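Local coordinates for aspartate aminotransferase, mitochondrial (Trypanosoma brucei brucei, PDB 4W5K), which probably transfers amino groups between L-aspartate and 2-oxoglutarate as a homodimeric enzyme that uses pyridoxal 5'-phosphate, at residues 205-210 / 238-243; 92-97 / 256-261; 346-351 / 374-379. The protein carries 1 engineered substitution. One frame throughout, in Å; residues are numbered along the deposited sequence.

Interaction 1 (205-210 / 238-243). With PLP (pyridoxal-5'-phosphate), chain C.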
ATOM      1  N   ILE A 205      24.670   6.429  10.401  1.00 23.85           N
ATOM      2  CA  ILE A 205      23.392   6.951   9.923  1.00 22.86           C
ATOM      3  C   ILE A 205      22.273   6.249  10.680  1.00 21.97           C
ATOM      4  O   ILE A 205      22.032   5.063  10.462  1.00 23.18           O
ATOM      5  CB  ILE A 205      23.221   6.732   8.390  1.00 21.71           C
ATOM      6  CG1 ILE A 205      24.355   7.413   7.603  1.00 26.53           C
ATOM      7  CG2 ILE A 205      21.875   7.261   7.922  1.00 22.76           C
ATOM      8  CD1 ILE A 205      25.604   6.555   7.425  1.00 27.34           C
ATOM      9  N   PRO A 206      21.606   6.960  11.609  1.00 21.12           N
ATOM     10  CA  PRO A 206      20.545   6.336  12.408  1.00 19.08           C
ATOM     11  C   PRO A 206      19.253   6.170  11.626  1.00 19.93           C
ATOM     12  O   PRO A 206      18.827   7.127  10.979  1.00 20.20           O
ATOM     13  CB  PRO A 206      20.336   7.321  13.552  1.00 20.54           C
ATOM     14  CG  PRO A 206      20.778   8.638  12.984  1.00 19.41           C
ATOM     15  CD  PRO A 206      21.907   8.334  12.060  1.00 20.54           C
ATOM     16  N   PHE A 207      18.675   4.971  11.695  1.00 17.02           N
ATOM     17  CA  PHE A 207      17.365   4.654  11.078  1.00 18.63           C
ATOM     18  C   PHE A 207      16.455   4.281  12.245  1.00 19.01           C
ATOM     19  O   PHE A 207      16.557   3.189  12.800  1.00 18.97           O
ATOM     20  CB  PHE A 207      17.523   3.502  10.078  1.00 19.32           C
ATOM     21  CG  PHE A 207      16.422   3.390   9.041  1.00 18.06           C
ATOM     22  CD1 PHE A 207      15.092   3.594   9.362  1.00 19.39           C
ATOM     23  CD2 PHE A 207      16.767   3.082   7.718  1.00 21.17           C
ATOM     24  CE1 PHE A 207      14.082   3.475   8.380  1.00 18.42           C
ATOM     25  CE2 PHE A 207      15.771   2.952   6.708  1.00 20.02           C
ATOM     26  CZ  PHE A 207      14.422   3.156   7.043  1.00 20.32           C
ATOM     27  N   VAL A 208      15.596   5.210  12.628  1.00 15.63           N
ATOM     28  CA  VAL A 208      14.704   5.036  13.794  1.00 16.76           C
ATOM     29  C   VAL A 208      13.391   4.401  13.371  1.00 19.90           C
ATOM     30  O   VAL A 208      12.677   4.941  12.526  1.00 20.27           O
ATOM     31  CB  VAL A 208      14.424   6.365  14.457  1.00 16.51           C
ATOM     32  CG1 VAL A 208      13.396   6.184  15.639  1.00 18.11           C
ATOM     33  CG2 VAL A 208      15.701   6.952  14.979  1.00 17.31           C
ATOM     34  N   ASP A 209      13.092   3.233  13.922  1.00 14.88           N
ATOM     35  CA  ASP A 209      11.769   2.629  13.769  1.00 16.64           C
ATOM     36  C   ASP A 209      10.944   3.081  14.974  1.00 18.35           C
ATOM     37  O   ASP A 209      11.186   2.651  16.108  1.00 17.49           O
ATOM     38  CB  ASP A 209      11.875   1.093  13.679  1.00 18.33           C
ATOM     39  CG  ASP A 209      10.515   0.413  13.464  1.00 24.37           C
ATOM     40  OD1 ASP A 209       9.474   1.074  13.642  1.00 24.09           O
ATOM     41  OD2 ASP A 209      10.486  -0.791  13.119  1.00 25.79           O
ATOM     42  N   MET A 210      10.017   4.007  14.735  1.00 14.55           N
ATOM     43  CA  MET A 210       9.164   4.546  15.803  1.00 16.06           C
ATOM     44  C   MET A 210       7.729   4.090  15.578  1.00 15.98           C
ATOM     45  O   MET A 210       6.920   4.807  14.965  1.00 15.84           O
ATOM     46  CB  MET A 210       9.217   6.082  15.850  1.00 15.48           C
ATOM     47  CG  MET A 210       8.447   6.642  17.076  1.00 20.81           C
ATOM     48  SD  MET A 210       8.734   8.387  17.392  1.00 22.39           S
ATOM     49  CE  MET A 210       7.953   9.112  15.959  1.00 26.22           C
ATOM     50  N   ILE A 238      16.911   9.000   9.552  1.00 16.87           N
ATOM     51  CA  ILE A 238      15.708   8.443   8.932  1.00 16.30           C
ATOM     52  C   ILE A 238      14.752   8.029  10.042  1.00 18.67           C
ATOM     53  O   ILE A 238      15.191   7.457  11.037  1.00 19.19           O
ATOM     54  CB  ILE A 238      16.011   7.211   8.054  1.00 17.21           C
ATOM     55  CG1 ILE A 238      17.125   7.527   7.058  1.00 22.93           C
ATOM     56  CG2 ILE A 238      14.742   6.736   7.294  1.00 19.38           C
ATOM     57  CD1 ILE A 238      18.396   6.815   7.362  1.00 25.85           C
ATOM     58  N   VAL A 239      13.460   8.316   9.873  1.00 16.35           N
ATOM     59  CA  VAL A 239      12.463   7.886  10.851  1.00 17.80           C
ATOM     60  C   VAL A 239      11.291   7.215  10.135  1.00 17.24           C
ATOM     61  O   VAL A 239      10.707   7.823   9.234  1.00 18.55           O
ATOM     62  CB  VAL A 239      11.907   9.057  11.685  1.00 16.25           C
ATOM     63  CG1 VAL A 239      10.926   8.524  12.748  1.00 16.01           C
ATOM     64  CG2 VAL A 239      13.045   9.829  12.380  1.00 20.23           C
ATOM     65  N   ALA A 240      10.976   5.970  10.518  1.00 14.43           N
ATOM     66  CA  ALA A 240       9.789   5.267  10.025  1.00 14.93           C
ATOM     67  C   ALA A 240       8.747   5.360  11.120  1.00 14.28           C
ATOM     68  O   ALA A 240       8.959   4.859  12.230  1.00 17.37           O
ATOM     69  CB  ALA A 240      10.100   3.803   9.704  1.00 16.69           C
ATOM     70  N   GLN A 241       7.640   6.034  10.817  1.00 13.63           N
ATOM     71  CA  GLN A 241       6.647   6.371  11.826  1.00 14.74           C
ATOM     72  C   GLN A 241       5.321   5.645  11.545  1.00 16.03           C
ATOM     73  O   GLN A 241       4.710   5.838  10.495  1.00 16.27           O
ATOM     74  CB  GLN A 241       6.458   7.907  11.849  1.00 16.43           C
ATOM     75  CG  GLN A 241       5.354   8.431  12.731  1.00 17.80           C
ATOM     76  CD  GLN A 241       5.243   9.943  12.650  1.00 21.02           C
ATOM     77  OE1 GLN A 241       5.482  10.530  11.589  1.00 20.71           O
ATOM     78  NE2 GLN A 241       4.829  10.580  13.748  1.00 22.51           N
ATOM     79  N   SER A 242       4.871   4.827  12.495  1.00 16.26           N
ATOM     80  CA  SER A 242       3.609   4.088  12.352  1.00 16.17           C
ATOM     81  C   SER A 242       2.458   4.717  13.127  1.00 15.56           C
ATOM     82  O   SER A 242       2.618   5.113  14.288  1.00 19.25           O
ATOM     83  CB  SER A 242       3.794   2.634  12.824  1.00 17.22           C
ATOM     84  OG  SER A 242       2.550   1.945  12.828  1.00 16.39           O
ATOM     85  N   PHE A 243       1.283   4.772  12.494  1.00 15.61           N
ATOM     86  CA  PHE A 243       0.073   5.192  13.179  1.00 17.21           C
ATOM     87  C   PHE A 243      -0.850   4.033  13.491  1.00 16.59           C
ATOM     88  O   PHE A 243      -1.991   4.236  13.944  1.00 18.18           O
ATOM     89  CB  PHE A 243      -0.628   6.277  12.342  1.00 19.75           C
ATOM     90  CG  PHE A 243       0.187   7.524  12.243  1.00 19.54           C
ATOM     91  CD1 PHE A 243       0.453   8.274  13.382  1.00 21.27           C
ATOM     92  CD2 PHE A 243       0.782   7.900  11.052  1.00 18.89           C
ATOM     93  CE1 PHE A 243       1.257   9.413  13.313  1.00 27.80           C
ATOM     94  CE2 PHE A 243       1.571   9.051  10.974  1.00 21.03           C
ATOM     95  CZ  PHE A 243       1.809   9.805  12.101  1.00 22.45           C
TER
HETATM   96  N1  PLP C 500       8.145  -1.905  13.334  0.88 19.62           N
HETATM   97  C2  PLP C 500       7.838  -2.438  14.564  0.88 20.42           C
HETATM   98  C2A PLP C 500       8.896  -2.432  15.620  0.88 15.88           C
HETATM   99  C3  PLP C 500       6.573  -2.968  14.814  0.88 18.73           C
HETATM  100  O3  PLP C 500       6.252  -3.520  16.024  0.88 22.99           O
HETATM  101  C4  PLP C 500       5.611  -2.953  13.812  0.88 23.74           C
HETATM  102  C4A PLP C 500       4.199  -3.316  14.180  0.88 32.47           C
HETATM  103  O4A PLP C 500       3.912  -4.508  14.325  0.88 36.77           O
HETATM  104  C5  PLP C 500       5.919  -2.411  12.565  0.88 25.13           C
HETATM  105  C6  PLP C 500       7.187  -1.872  12.338  0.88 24.08           C
HETATM  106  C5A PLP C 500       4.892  -2.408  11.442  0.88 25.39           C
HETATM  107  O4P PLP C 500       3.931  -1.412  11.648  0.88 19.87           O
HETATM  108  P   PLP C 500       2.836  -1.091  10.589  0.88 15.20           P
HETATM  109  O1P PLP C 500       1.605  -1.908  10.837  0.88 19.75           O
HETATM  110  O2P PLP C 500       3.374  -1.353   9.203  0.88 13.41           O
HETATM  111  O3P PLP C 500       2.546   0.380  10.780  0.88 20.06           O
HETATM  112  O   HOH W   1       7.242   2.348  12.524  1.00 17.02           O
HETATM  113  O   HOH W   2       4.622   6.044  16.098  1.00 18.33           O
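Five backbone hydrogen bonds join strand 205-210 to strand 238-242 in parallel register, and two of their side chains reach the pyridoxal phosphate at the C-terminal end of the pair. The ladder alternates between strands: I238 N donates to P206 O, V208 N to I238 O, A240 N to V208 O, M210 N to A240 O and S242 N to M210 O. The three inner bonds are all 2.8 Å, A240 N to V208 O lying nearly along the C=O axis; the last, S242 N to M210 O, is longer at 3.2 Å. A240 O and M210 O each accept a second hydrogen bond there, from water: one water also donates to D209 OD1, the other to S242 O. D209 holds its CG anti to the backbone N (chi1 -178°), which carries OD2 to 2.6 Å from the pyridine N1 of the cofactor. OD2 also bonds to H131, and a carboxylate so placed would be expected to keep N1 protonated, as in related aminotransferases. S242 OG, likewise anti to its backbone N, donates to phosphate O3P at 2.6 Å and accepts from S244 N. Farther back on the D209 face, I238 CG2 sits over the ring of F207, 3.6 Å from its centroid, a CH-pi contact, while A240 CB lies at the ring edge. I238 CD1 reaches I205 CG2 at 3.6 Å. These are neighbouring strands of the large-domain sheet of a fold-type I PLP enzyme, whose parallel strands carry the cofactor site at their C-terminal ends. Helix 99-110 packs on the D209 face through L104 and A103, and F135 meets F207 edge-to-face. V208, V239 and M210 project from the other face toward helix 225-230; M210 also touches C79 of helix 69-80, and strand 172-176 continues the sheet beyond 205-210.

Interaction 2 (92-97 / 256-261)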
ATOM      1  N   ILE A  92      13.775  18.567   6.210  1.00 22.63           N
ATOM      2  CA  ILE A  92      13.307  17.192   6.333  1.00 19.82           C
ATOM      3  C   ILE A  92      12.408  16.761   5.169  1.00 22.02           C
ATOM      4  O   ILE A  92      11.338  17.335   4.917  1.00 24.86           O
ATOM      5  CB  ILE A  92      12.553  16.968   7.666  1.00 22.33           C
ATOM      6  CG1 ILE A  92      13.442  17.380   8.833  1.00 23.12           C
ATOM      7  CG2 ILE A  92      12.175  15.499   7.836  1.00 21.05           C
ATOM      8  CD1 ILE A  92      12.826  17.056  10.204  1.00 27.18           C
ATOM      9  N   ALA A  93      12.865  15.733   4.465  1.00 21.98           N
ATOM     10  CA  ALA A  93      12.106  15.135   3.365  1.00 22.43           C
ATOM     11  C   ALA A  93      11.113  14.100   3.904  1.00 19.01           C
ATOM     12  O   ALA A  93      11.512  13.180   4.597  1.00 18.91           O
ATOM     13  CB  ALA A  93      13.071  14.497   2.357  1.00 20.88           C
ATOM     14  N   SER A  94       9.825  14.230   3.576  1.00 19.19           N
ATOM     15  CA  SER A  94       8.820  13.382   4.192  1.00 18.90           C
ATOM     16  C   SER A  94       7.745  12.946   3.228  1.00 18.08           C
ATOM     17  O   SER A  94       7.453  13.653   2.252  1.00 20.75           O
ATOM     18  CB  SER A  94       8.134  14.090   5.379  1.00 19.07           C
ATOM     19  OG  SER A  94       9.076  14.479   6.389  1.00 21.71           O
ATOM     20  N   CYS A  95       7.135  11.801   3.532  1.00 17.79           N
ATOM     21  CA  CYS A  95       5.974  11.330   2.777  1.00 17.63           C
ATOM     22  C   CYS A  95       5.110  10.370   3.599  1.00 17.55           C
ATOM     23  O   CYS A  95       5.532   9.798   4.610  1.00 17.91           O
ATOM     24  CB  CYS A  95       6.426  10.628   1.475  1.00 18.17           C
ATOM     25  SG  CYS A  95       7.297   9.038   1.693  1.00 18.51           S
ATOM     26  N   GLN A  96       3.880  10.212   3.146  1.00 15.10           N
ATOM     27  CA  GLN A  96       2.983   9.203   3.668  1.00 15.78           C
ATOM     28  C   GLN A  96       3.422   7.832   3.169  1.00 15.00           C
ATOM     29  O   GLN A  96       3.939   7.713   2.051  1.00 15.88           O
ATOM     30  CB  GLN A  96       1.546   9.522   3.210  1.00 15.95           C
ATOM     31  CG  GLN A  96       0.497   8.471   3.577  1.00 16.68           C
ATOM     32  CD  GLN A  96      -0.919   8.894   3.183  1.00 16.16           C
ATOM     33  OE1 GLN A  96      -1.163  10.053   2.879  1.00 18.32           O
ATOM     34  NE2 GLN A  96      -1.853   7.970   3.261  1.00 17.34           N
ATOM     35  N   THR A  97       3.234   6.804   3.989  1.00 14.17           N
ATOM     36  CA  THR A  97       3.638   5.446   3.636  1.00 16.06           C
ATOM     37  C   THR A  97       2.609   4.422   4.084  1.00 15.41           C
ATOM     38  O   THR A  97       1.699   4.735   4.857  1.00 15.87           O
ATOM     39  CB  THR A  97       4.990   5.079   4.279  1.00 14.40           C
ATOM     40  OG1 THR A  97       4.848   5.246   5.702  1.00 14.94           O
ATOM     41  CG2 THR A  97       6.127   5.998   3.767  1.00 17.12           C
ATOM     42  N   ALA A 256       4.251   7.360   8.137  1.00 16.86           N
ATOM     43  CA  ALA A 256       5.040   8.363   7.413  1.00 17.06           C
ATOM     44  C   ALA A 256       6.529   8.034   7.532  1.00 18.36           C
ATOM     45  O   ALA A 256       6.969   7.352   8.458  1.00 16.16           O
ATOM     46  CB  ALA A 256       4.755   9.788   7.961  1.00 17.48           C
ATOM     47  N   LEU A 257       7.276   8.546   6.571  1.00 16.25           N
ATOM     48  CA  LEU A 257       8.721   8.420   6.484  1.00 16.63           C
ATOM     49  C   LEU A 257       9.337   9.809   6.488  1.00 18.89           C
ATOM     50  O   LEU A 257       8.836  10.699   5.809  1.00 19.71           O
ATOM     51  CB  LEU A 257       9.094   7.656   5.211  1.00 16.13           C
ATOM     52  CG  LEU A 257      10.572   7.642   4.822  1.00 17.54           C
ATOM     53  CD1 LEU A 257      11.388   6.894   5.877  1.00 19.43           C
ATOM     54  CD2 LEU A 257      10.700   6.940   3.497  1.00 18.09           C
ATOM     55  N   HIS A 258      10.442   9.997   7.225  1.00 16.84           N
ATOM     56  CA  HIS A 258      11.102  11.301   7.323  1.00 18.89           C
ATOM     57  C   HIS A 258      12.592  11.095   7.144  1.00 17.90           C
ATOM     58  O   HIS A 258      13.139  10.183   7.772  1.00 18.72           O
ATOM     59  CB  HIS A 258      10.853  11.956   8.696  1.00 18.85           C
ATOM     60  CG  HIS A 258       9.408  11.994   9.085  1.00 20.12           C
ATOM     61  ND1 HIS A 258       8.505  12.882   8.535  1.00 22.15           N
ATOM     62  CD2 HIS A 258       8.717  11.260   9.992  1.00 24.02           C
ATOM     63  CE1 HIS A 258       7.316  12.688   9.087  1.00 20.58           C
ATOM     64  NE2 HIS A 258       7.419  11.704   9.970  1.00 20.36           N
ATOM     65  N   ILE A 259      13.226  11.890   6.287  1.00 18.92           N
ATOM     66  CA  ILE A 259      14.684  11.901   6.183  1.00 18.86           C
ATOM     67  C   ILE A 259      15.214  13.321   6.337  1.00 21.04           C
ATOM     68  O   ILE A 259      14.923  14.200   5.531  1.00 21.49           O
ATOM     69  CB  ILE A 259      15.214  11.338   4.827  1.00 20.08           C
ATOM     70  CG1 ILE A 259      14.597   9.962   4.504  1.00 19.43           C
ATOM     71  CG2 ILE A 259      16.768  11.326   4.836  1.00 19.34           C
ATOM     72  CD1 ILE A 259      13.373  10.061   3.571  1.00 22.19           C
ATOM     73  N   SER A 260      16.029  13.552   7.353  1.00 19.03           N
ATOM     74  CA  SER A 260      16.646  14.869   7.489  1.00 20.84           C
ATOM     75  C   SER A 260      17.858  14.998   6.584  1.00 24.33           C
ATOM     76  O   SER A 260      18.517  14.014   6.263  1.00 24.62           O
ATOM     77  CB  SER A 260      17.055  15.149   8.932  1.00 21.90           C
ATOM     78  OG  SER A 260      18.101  14.288   9.350  1.00 22.39           O
ATOM     79  N   THR A 261      18.107  16.225   6.147  1.00 21.40           N
ATOM     80  CA  THR A 261      19.190  16.542   5.230  1.00 22.44           C
ATOM     81  C   THR A 261      19.819  17.869   5.607  1.00 25.77           C
ATOM     82  O   THR A 261      19.383  18.541   6.539  1.00 27.25           O
ATOM     83  CB  THR A 261      18.698  16.630   3.762  1.00 28.00           C
ATOM     84  OG1 THR A 261      17.909  17.812   3.592  1.00 27.66           O
ATOM     85  CG2 THR A 261      17.905  15.405   3.382  1.00 26.27           C
TER
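S94 and H258 face each other in a non-hydrogen-bonded pair of the antiparallel strands 92-97 and 256-260, and their side chains supply the bond that the backbone lacks at that position. Both first torsions set the gamma atom, S94 OG and H258 CG, anti to the carbonyl carbon (S94 chi1 -59°, H258 chi1 -51°), so that S94 OG meets the imidazole at its edge, in the ring plane, 2.7 Å from ND1. Either atom could be the donor. S94 OG also takes a hydrogen bond from Q76 NE2, so that the serine hydroxyl links H258 to helix 69-80. I92 crosses H258 obliquely, bringing CG2 to 3.9 Å from H258 CB. T97, whose side chain starts toward the partner strand, crosses L257 at about a right angle, with CG2 against L257 CB at 3.7 Å. T97 OG1 occupies the crowded position between its backbone N and carbonyl carbon (chi1 57°) and bonds to G99 O. C95 SG is also in that crowded position and approaches L257 CB more loosely, at 4.2 Å. Paired backbone bonds link A93 with I259 and C95 with L257, the shortest being I259 N to A93 O at 2.7 Å. The pair forms the antiparallel edge, within this chain, of the otherwise largely parallel large-domain sheet of the aminotransferase fold: 92-97 is outermost, and 255-260 runs against both its neighbours, 92-97 and 238-242. Helix 69-80 packs on the S94 and H258 face, with F80 edge-to-face to H258, whereas helices 99-110 and 264-282 pack against L257 on the other.

Interaction 3 (346-351 / 374-379). With EDO (1,2-ethanediol), chain E.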
ATOM      1  N   MET A 346       3.475  -3.638  24.437  1.00 21.55           N
ATOM      2  CA  MET A 346       2.621  -4.817  24.299  1.00 25.33           C
ATOM      3  C   MET A 346       3.351  -6.143  24.302  1.00 22.35           C
ATOM      4  O   MET A 346       2.741  -7.168  24.563  1.00 27.51           O
ATOM      5  CB  MET A 346       1.820  -4.740  22.992  1.00 31.64           C
ATOM      6  CG  MET A 346       0.626  -3.873  23.067  1.00 36.86           C
ATOM      7  SD  MET A 346      -0.347  -4.159  21.576  1.00 27.80           S
ATOM      8  CE  MET A 346       0.538  -3.196  20.334  1.00 29.53           C
ATOM      9  N   MET A 347       4.645  -6.131  23.984  1.00 20.75           N
ATOM     10  CA  MET A 347       5.404  -7.377  23.871  1.00 20.55           C
ATOM     11  C   MET A 347       6.391  -7.548  24.991  1.00 21.83           C
ATOM     12  O   MET A 347       7.155  -6.625  25.294  1.00 20.80           O
ATOM     13  CB  MET A 347       6.173  -7.433  22.551  1.00 19.74           C
ATOM     14  CG  MET A 347       5.324  -7.269  21.348  1.00 23.67           C
ATOM     15  SD  MET A 347       4.218  -8.677  21.244  1.00 30.40           S
ATOM     16  CE  MET A 347       3.218  -8.171  19.853  1.00 41.01           C
ATOM     17  N   ALA A 348       6.382  -8.728  25.609  1.00 22.26           N
ATOM     18  CA  ALA A 348       7.288  -8.988  26.725  1.00 19.56           C
ATOM     19  C   ALA A 348       8.114 -10.239  26.479  1.00 24.09           C
ATOM     20  O   ALA A 348       7.559 -11.287  26.173  1.00 23.12           O
ATOM     21  CB  ALA A 348       6.488  -9.131  28.038  1.00 23.84           C
ATOM     22  N   TYR A 349       9.436 -10.149  26.617  1.00 23.48           N
ATOM     23  CA  TYR A 349      10.213 -11.382  26.653  1.00 22.06           C
ATOM     24  C   TYR A 349      10.142 -11.879  28.104  1.00 18.84           C
ATOM     25  O   TYR A 349      10.725 -11.284  29.000  1.00 23.93           O
ATOM     26  CB  TYR A 349      11.661 -11.174  26.178  1.00 24.18           C
ATOM     27  CG  TYR A 349      11.946 -11.769  24.789  1.00 21.39           C
ATOM     28  CD1 TYR A 349      13.157 -12.405  24.517  1.00 26.72           C
ATOM     29  CD2 TYR A 349      11.003 -11.691  23.764  1.00 23.46           C
ATOM     30  CE1 TYR A 349      13.434 -12.946  23.249  1.00 26.15           C
ATOM     31  CE2 TYR A 349      11.261 -12.239  22.507  1.00 25.36           C
ATOM     32  CZ  TYR A 349      12.476 -12.868  22.261  1.00 27.71           C
ATOM     33  OH  TYR A 349      12.726 -13.397  21.000  1.00 31.18           O
ATOM     34  N   THR A 350       9.430 -12.985  28.291  1.00 21.30           N
ATOM     35  CA  THR A 350       9.136 -13.495  29.625  1.00 23.04           C
ATOM     36  C   THR A 350      10.313 -14.225  30.267  1.00 26.34           C
ATOM     37  O   THR A 350      10.399 -14.293  31.480  1.00 24.58           O
ATOM     38  CB  THR A 350       7.943 -14.471  29.608  1.00 23.48           C
ATOM     39  OG1 THR A 350       8.272 -15.635  28.827  1.00 25.83           O
ATOM     40  CG2 THR A 350       6.673 -13.801  29.035  1.00 26.15           C
ATOM     41  N   GLY A 351      11.181 -14.809  29.445  1.00 26.18           N
ATOM     42  CA  GLY A 351      12.243 -15.673  29.912  1.00 25.73           C
ATOM     43  C   GLY A 351      11.788 -17.104  30.089  1.00 27.43           C
ATOM     44  O   GLY A 351      12.536 -17.942  30.582  1.00 32.01           O
ATOM     45  N   ALA A 374       5.485 -12.867  25.068  1.00 26.05           N
ATOM     46  CA  ALA A 374       4.066 -12.820  25.376  1.00 25.47           C
ATOM     47  C   ALA A 374       3.531 -11.467  24.946  1.00 25.39           C
ATOM     48  O   ALA A 374       4.133 -10.435  25.212  1.00 24.43           O
ATOM     49  CB  ALA A 374       3.811 -13.057  26.865  1.00 27.41           C
ATOM     50  N   ALA A 375       2.412 -11.485  24.237  1.00 29.11           N
ATOM     51  CA  ALA A 375       1.706 -10.262  23.906  1.00 27.56           C
ATOM     52  C   ALA A 375       0.800  -9.947  25.078  1.00 30.06           C
ATOM     53  O   ALA A 375      -0.210 -10.621  25.275  1.00 33.79           O
ATOM     54  CB  ALA A 375       0.907 -10.432  22.624  1.00 29.95           C
ATOM     55  N   VAL A 376       1.154  -8.939  25.866  1.00 27.19           N
ATOM     56  CA  VAL A 376       0.429  -8.703  27.109  1.00 30.45           C
ATOM     57  C   VAL A 376      -0.925  -8.023  26.881  1.00 28.82           C
ATOM     58  O   VAL A 376      -1.771  -7.997  27.776  1.00 32.73           O
ATOM     59  CB  VAL A 376       1.265  -7.872  28.117  1.00 37.29           C
ATOM     60  CG1 VAL A 376       2.532  -8.638  28.524  1.00 36.39           C
ATOM     61  CG2 VAL A 376       1.640  -6.526  27.549  1.00 35.66           C
ATOM     62  N   SER A 377      -1.144  -7.481  25.689  1.00 30.08           N
ATOM     63  CA  SER A 377      -2.474  -6.979  25.341  1.00 31.41           C
ATOM     64  C   SER A 377      -3.544  -8.075  25.450  1.00 32.64           C
ATOM     65  O   SER A 377      -4.736  -7.792  25.607  1.00 33.74           O
ATOM     66  CB  SER A 377      -2.459  -6.384  23.931  1.00 36.23           C
ATOM     67  OG  SER A 377      -1.884  -7.292  23.014  1.00 39.88           O
ATOM     68  N   GLY A 378      -3.124  -9.336  25.385  1.00 35.54           N
ATOM     69  CA  GLY A 378      -4.062 -10.442  25.514  1.00 34.25           C
ATOM     70  C   GLY A 378      -4.373 -10.763  26.977  1.00 32.41           C
ATOM     71  O   GLY A 378      -5.294 -11.539  27.275  1.00 35.65           O
ATOM     72  N   LEU A 379      -3.608 -10.158  27.883  1.00 31.40           N
ATOM     73  CA  LEU A 379      -3.842 -10.271  29.326  1.00 34.66           C
ATOM     74  C   LEU A 379      -4.858  -9.231  29.782  1.00 35.68           C
ATOM     75  O   LEU A 379      -4.827  -8.086  29.322  1.00 35.48           O
ATOM     76  CB  LEU A 379      -2.538 -10.084  30.120  1.00 29.59           C
ATOM     77  CG  LEU A 379      -1.519 -11.213  30.229  1.00 33.70           C
ATOM     78  CD1 LEU A 379      -0.319 -10.780  31.070  1.00 34.24           C
ATOM     79  CD2 LEU A 379      -2.137 -12.474  30.800  1.00 33.58           C
TER
HETATM   80  C1  EDO E 502      11.863 -16.334  34.323  1.00 30.62           C
HETATM   81  O1  EDO E 502      12.183 -15.258  33.438  1.00 32.46           O
HETATM   82  C2  EDO E 502      11.877 -15.791  35.746  1.00 30.86           C
HETATM   83  O2  EDO E 502      13.137 -15.136  35.984  1.00 29.18           O
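M346 O accepts a hydrogen bond from V376 N at 2.7 Å, nearly along the C=O axis, where strand 374-375 gives way to the 3-10 turn 376-378. Two further backbone bonds tie A348 to A374, N to O at 2.9 Å and O to N at 2.8 Å. V376 CG2 lies only 3.2 Å from M346 O, tight against the carbonyl that its own N-H grips, while V376 CG1 reaches A348 CB at 4.0 Å. M347 is bent at chi2 (-65°), which sets its SD alongside A375, 4.0 Å from CB. M346 runs past S377, its SD 3.8 Å from S377 OG. T350 CG2 touches A374 CB at 3.7 Å, and T350 OG1 is held by G372 O and L352 N. The pair is a short two-stranded antiparallel sheet, 347-349 with 373-375, apart from the large mixed sheet; helix 300-331 backs it through R321 and I317, and M347 and M346 lie beside the cofactor-binding residues N181 and Y212. Apart from the S377 hydroxyl, hydrogen-bonded to V37 O, the side-chain contacts are apolar or through sulfur, so the directional hold comes from the three backbone bonds, and the side chains add shape fit rather than charge.

How the interactions relate
Interactions 1 and 2 belong to one mixed sheet: strands 238-242 and 255-260 are neighbours in it, joined by Q241 N to A256 O at 2.8 Å and by packing of L257 on I238. Interaction 3 stands apart in a two-stranded antiparallel sheet, with about 23 Å between its centre and that of interaction 1, and lies across the chain's centre from interaction 2. All three are buried, interaction 1 nearest the middle. Its parallel strands end in polar groups that hold the cofactor; interaction 2 adds a serine-histidine bond between antiparallel strands; interaction 3 pairs backbone bonds with alanine, valine and methionine contacts.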